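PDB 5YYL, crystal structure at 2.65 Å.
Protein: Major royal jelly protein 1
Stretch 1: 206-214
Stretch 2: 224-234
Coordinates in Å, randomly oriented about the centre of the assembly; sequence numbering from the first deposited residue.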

# COMPACT_ATOMS: atom_id res chain seq x y z
N ALA A 206 19.91 -32.27 32.08
CA ALA A 206 20.21 -32.31 33.51
C ALA A 206 19.29 -33.28 34.20
O ALA A 206 18.14 -33.38 33.80
CB ALA A 206 20.04 -30.94 34.13
N ASP A 207 19.80 -33.95 35.23
CA ASP A 207 19.04 -34.91 36.04
C ASP A 207 19.10 -34.46 37.51
O ASP A 207 20.03 -34.77 38.23
CB ASP A 207 19.65 -36.32 35.86
CG ASP A 207 19.07 -37.38 36.82
OD1 ASP A 207 18.04 -37.14 37.52
OD2 ASP A 207 19.65 -38.49 36.88
N GLU A 208 18.09 -33.72 37.95
CA GLU A 208 18.14 -33.07 39.25
C GLU A 208 18.15 -34.05 40.41
O GLU A 208 18.87 -33.82 41.41
CB GLU A 208 17.00 -32.03 39.39
CG GLU A 208 15.56 -32.55 39.53
CD GLU A 208 14.53 -31.42 39.49
OE1 GLU A 208 13.35 -31.71 39.18
OE2 GLU A 208 14.87 -30.25 39.75
N LYS A 209 17.39 -35.15 40.30
CA LYS A 209 17.28 -36.12 41.39
C LYS A 209 18.55 -36.97 41.44
O LYS A 209 19.18 -37.07 42.49
CB LYS A 209 16.02 -36.99 41.27
CG LYS A 209 15.37 -37.37 42.60
CD LYS A 209 14.65 -36.17 43.27
CE LYS A 209 14.04 -36.46 44.65
N GLY A 210 18.92 -37.54 40.30
CA GLY A 210 20.13 -38.36 40.19
C GLY A 210 21.47 -37.63 40.17
O GLY A 210 22.51 -38.25 40.34
N GLU A 211 21.43 -36.32 39.94
CA GLU A 211 22.61 -35.44 40.01
C GLU A 211 23.67 -35.79 38.97
O GLU A 211 24.75 -36.34 39.28
CB GLU A 211 23.19 -35.41 41.42
CG GLU A 211 22.16 -35.02 42.48
CD GLU A 211 22.74 -35.04 43.89
OE1 GLU A 211 22.34 -34.16 44.68
OE2 GLU A 211 23.58 -35.93 44.21
N GLY A 212 23.34 -35.48 37.71
CA GLY A 212 24.22 -35.77 36.57
C GLY A 212 23.85 -34.95 35.35
O GLY A 212 22.78 -34.34 35.28
N LEU A 213 24.74 -34.97 34.36
CA LEU A 213 24.57 -34.23 33.11
C LEU A 213 24.74 -35.20 31.94
O LEU A 213 25.84 -35.62 31.63
CB LEU A 213 25.62 -33.11 33.06
CG LEU A 213 25.71 -32.21 31.84
CD1 LEU A 213 24.44 -31.39 31.68
CD2 LEU A 213 26.92 -31.31 31.93
N ILE A 214 23.64 -35.54 31.28
CA ILE A 214 23.69 -36.37 30.07
C ILE A 214 24.09 -35.49 28.88
O ILE A 214 23.57 -34.39 28.72
CB ILE A 214 22.33 -37.02 29.80
CG1 ILE A 214 21.87 -37.81 31.04
CG2 ILE A 214 22.41 -37.92 28.58
CD1 ILE A 214 20.38 -38.05 31.08
N HIS A 224 26.37 -39.94 27.18
CA HIS A 224 27.44 -39.96 28.18
C HIS A 224 27.00 -39.22 29.45
O HIS A 224 26.74 -38.02 29.40
CB HIS A 224 28.70 -39.29 27.61
CG HIS A 224 29.33 -40.05 26.49
ND1 HIS A 224 30.31 -41.00 26.70
CD2 HIS A 224 29.10 -40.04 25.16
CE1 HIS A 224 30.66 -41.53 25.54
NE2 HIS A 224 29.93 -40.97 24.59
N ARG A 225 26.92 -39.94 30.57
CA ARG A 225 26.54 -39.33 31.86
C ARG A 225 27.78 -38.80 32.58
O ARG A 225 28.73 -39.54 32.78
CB ARG A 225 25.80 -40.33 32.75
CG ARG A 225 25.46 -39.77 34.13
CD ARG A 225 24.32 -40.55 34.76
NE ARG A 225 23.86 -39.89 35.98
CZ ARG A 225 22.60 -39.54 36.26
NH1 ARG A 225 21.57 -39.82 35.43
NH2 ARG A 225 22.35 -38.92 37.41
N LEU A 226 27.74 -37.53 32.98
CA LEU A 226 28.82 -36.90 33.71
C LEU A 226 28.39 -36.69 35.17
O LEU A 226 27.20 -36.72 35.48
CB LEU A 226 29.13 -35.55 33.07
CG LEU A 226 29.94 -35.53 31.76
CD1 LEU A 226 29.71 -36.73 30.85
CD2 LEU A 226 29.65 -34.25 30.99
N THR A 227 29.37 -36.52 36.06
CA THR A 227 29.10 -36.18 37.45
C THR A 227 30.09 -35.12 37.95
O THR A 227 31.18 -34.92 37.39
CB THR A 227 29.18 -37.40 38.37
OG1 THR A 227 30.48 -37.98 38.27
CG2 THR A 227 28.15 -38.44 38.01
N SER A 228 29.68 -34.42 39.00
CA SER A 228 30.48 -33.38 39.63
C SER A 228 29.84 -33.02 40.96
O SER A 228 28.65 -33.24 41.18
CB SER A 228 30.55 -32.16 38.72
OG SER A 228 30.94 -31.01 39.41
N ASN A 229 30.65 -32.45 41.85
CA ASN A 229 30.16 -31.89 43.12
C ASN A 229 29.33 -30.62 42.85
O ASN A 229 28.46 -30.26 43.65
CB ASN A 229 31.31 -31.62 44.11
CG ASN A 229 32.22 -30.46 43.68
OD1 ASN A 229 32.80 -30.47 42.58
ND2 ASN A 229 32.36 -29.46 44.55
N THR A 230 29.61 -29.95 41.72
CA THR A 230 28.80 -28.84 41.22
C THR A 230 27.39 -29.27 40.80
O THR A 230 26.48 -28.44 40.83
CB THR A 230 29.51 -28.12 40.04
OG1 THR A 230 29.64 -29.00 38.92
CG2 THR A 230 30.89 -27.60 40.48
N PHE A 231 27.23 -30.53 40.41
CA PHE A 231 25.89 -31.13 40.13
C PHE A 231 25.12 -31.58 41.38
O PHE A 231 23.94 -31.95 41.26
CB PHE A 231 26.00 -32.34 39.19
CG PHE A 231 26.67 -32.08 37.88
CD1 PHE A 231 27.04 -30.80 37.46
CD2 PHE A 231 26.91 -33.14 37.04
CE1 PHE A 231 27.68 -30.61 36.24
CE2 PHE A 231 27.55 -32.97 35.83
CZ PHE A 231 27.93 -31.70 35.42
N ASP A 232 25.76 -31.59 42.54
CA ASP A 232 25.15 -32.15 43.76
C ASP A 232 24.35 -31.09 44.50
O ASP A 232 24.67 -29.90 44.43
CB ASP A 232 26.21 -32.73 44.70
CG ASP A 232 26.91 -33.96 44.14
OD1 ASP A 232 28.04 -34.25 44.62
OD2 ASP A 232 26.34 -34.65 43.24
N TYR A 233 23.32 -31.54 45.23
CA TYR A 233 22.48 -30.64 46.01
C TYR A 233 23.22 -30.23 47.28
O TYR A 233 24.02 -31.00 47.82
CB TYR A 233 21.12 -31.29 46.33
CG TYR A 233 21.01 -32.08 47.63
CD1 TYR A 233 20.57 -31.46 48.80
CD2 TYR A 233 21.30 -33.44 47.67
CE1 TYR A 233 20.45 -32.17 49.99
CE2 TYR A 233 21.17 -34.16 48.86
CZ TYR A 233 20.75 -33.52 50.02
OH TYR A 233 20.61 -34.18 51.21
N ASP A 234 22.95 -29.01 47.75
CA ASP A 234 23.53 -28.51 48.99
C ASP A 234 22.44 -28.52 50.05
O ASP A 234 21.41 -27.87 49.88
CB ASP A 234 24.06 -27.10 48.77
CG ASP A 234 24.93 -26.61 49.90
OD1 ASP A 234 24.84 -27.16 51.02
OD2 ASP A 234 25.70 -25.65 49.67

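Two segments of one chain of Major royal jelly protein 1 meet as a short antiparallel ladder. Leu-213 and Leu-226 form its hydrogen-bonded pair, with Leu-213 N to Leu-226 O at 3.2 Å and Leu-226 N to Leu-213 O at 3.0 Å; Ile-214 and Arg-225 form the adjoining non-hydrogen-bonded pair. There the strands lie close enough for a CA-H...O contact from Ile-214 CA to His-224 O, 3.5 Å. Before the ladder, stretch 1 makes a tight turn, closed by Glu-211 N to Asp-207 O at 2.7 Å and Asp-207 N to Gly-212 O at 3.0 Å.

The side chains of Ile-214 and Arg-225 leave one face of the sheet, those of Leu-213 and Leu-226 the other. Arg-225, extended with chi1 to chi3 all t, reaches back to the turn, where its NH1 and NH2 lie 2.7 and 2.8 Å from Asp-207 OD2 in a salt bridge. The other carboxylate oxygen, Asp-207 OD1, accepts Gly-210 N at 2.9 Å, so one buried acid serves both the turn and the arginine. Glycine suits the path of this side chain: an ideal CB on Gly-212 would sit 2.7 Å from Arg-225 NE, and one on Gly-210 would sit 2.8 Å from Arg-225 NH2.

On the leucine face, Leu-213 CD2 meets Leu-226 CD2 at 4.1 Å, while Leu-213 CB packs against Phe-231 CE2 at 3.4 Å. All three residues are buried, as their apolar side chains favour. The CA-to-CB bond of Glu-211 points sideways, but its m, t side chain brings Glu-211 OE1 within 2.9 Å of Tyr-233 N, a hydrogen bond that joins stretch 1 to the backbone near the end of stretch 2. Glu-211 OE2 lies 3.2 Å from Asp-232 OD2, a close approach of like charges. Together the stretches bury 611 Å², both sides summed.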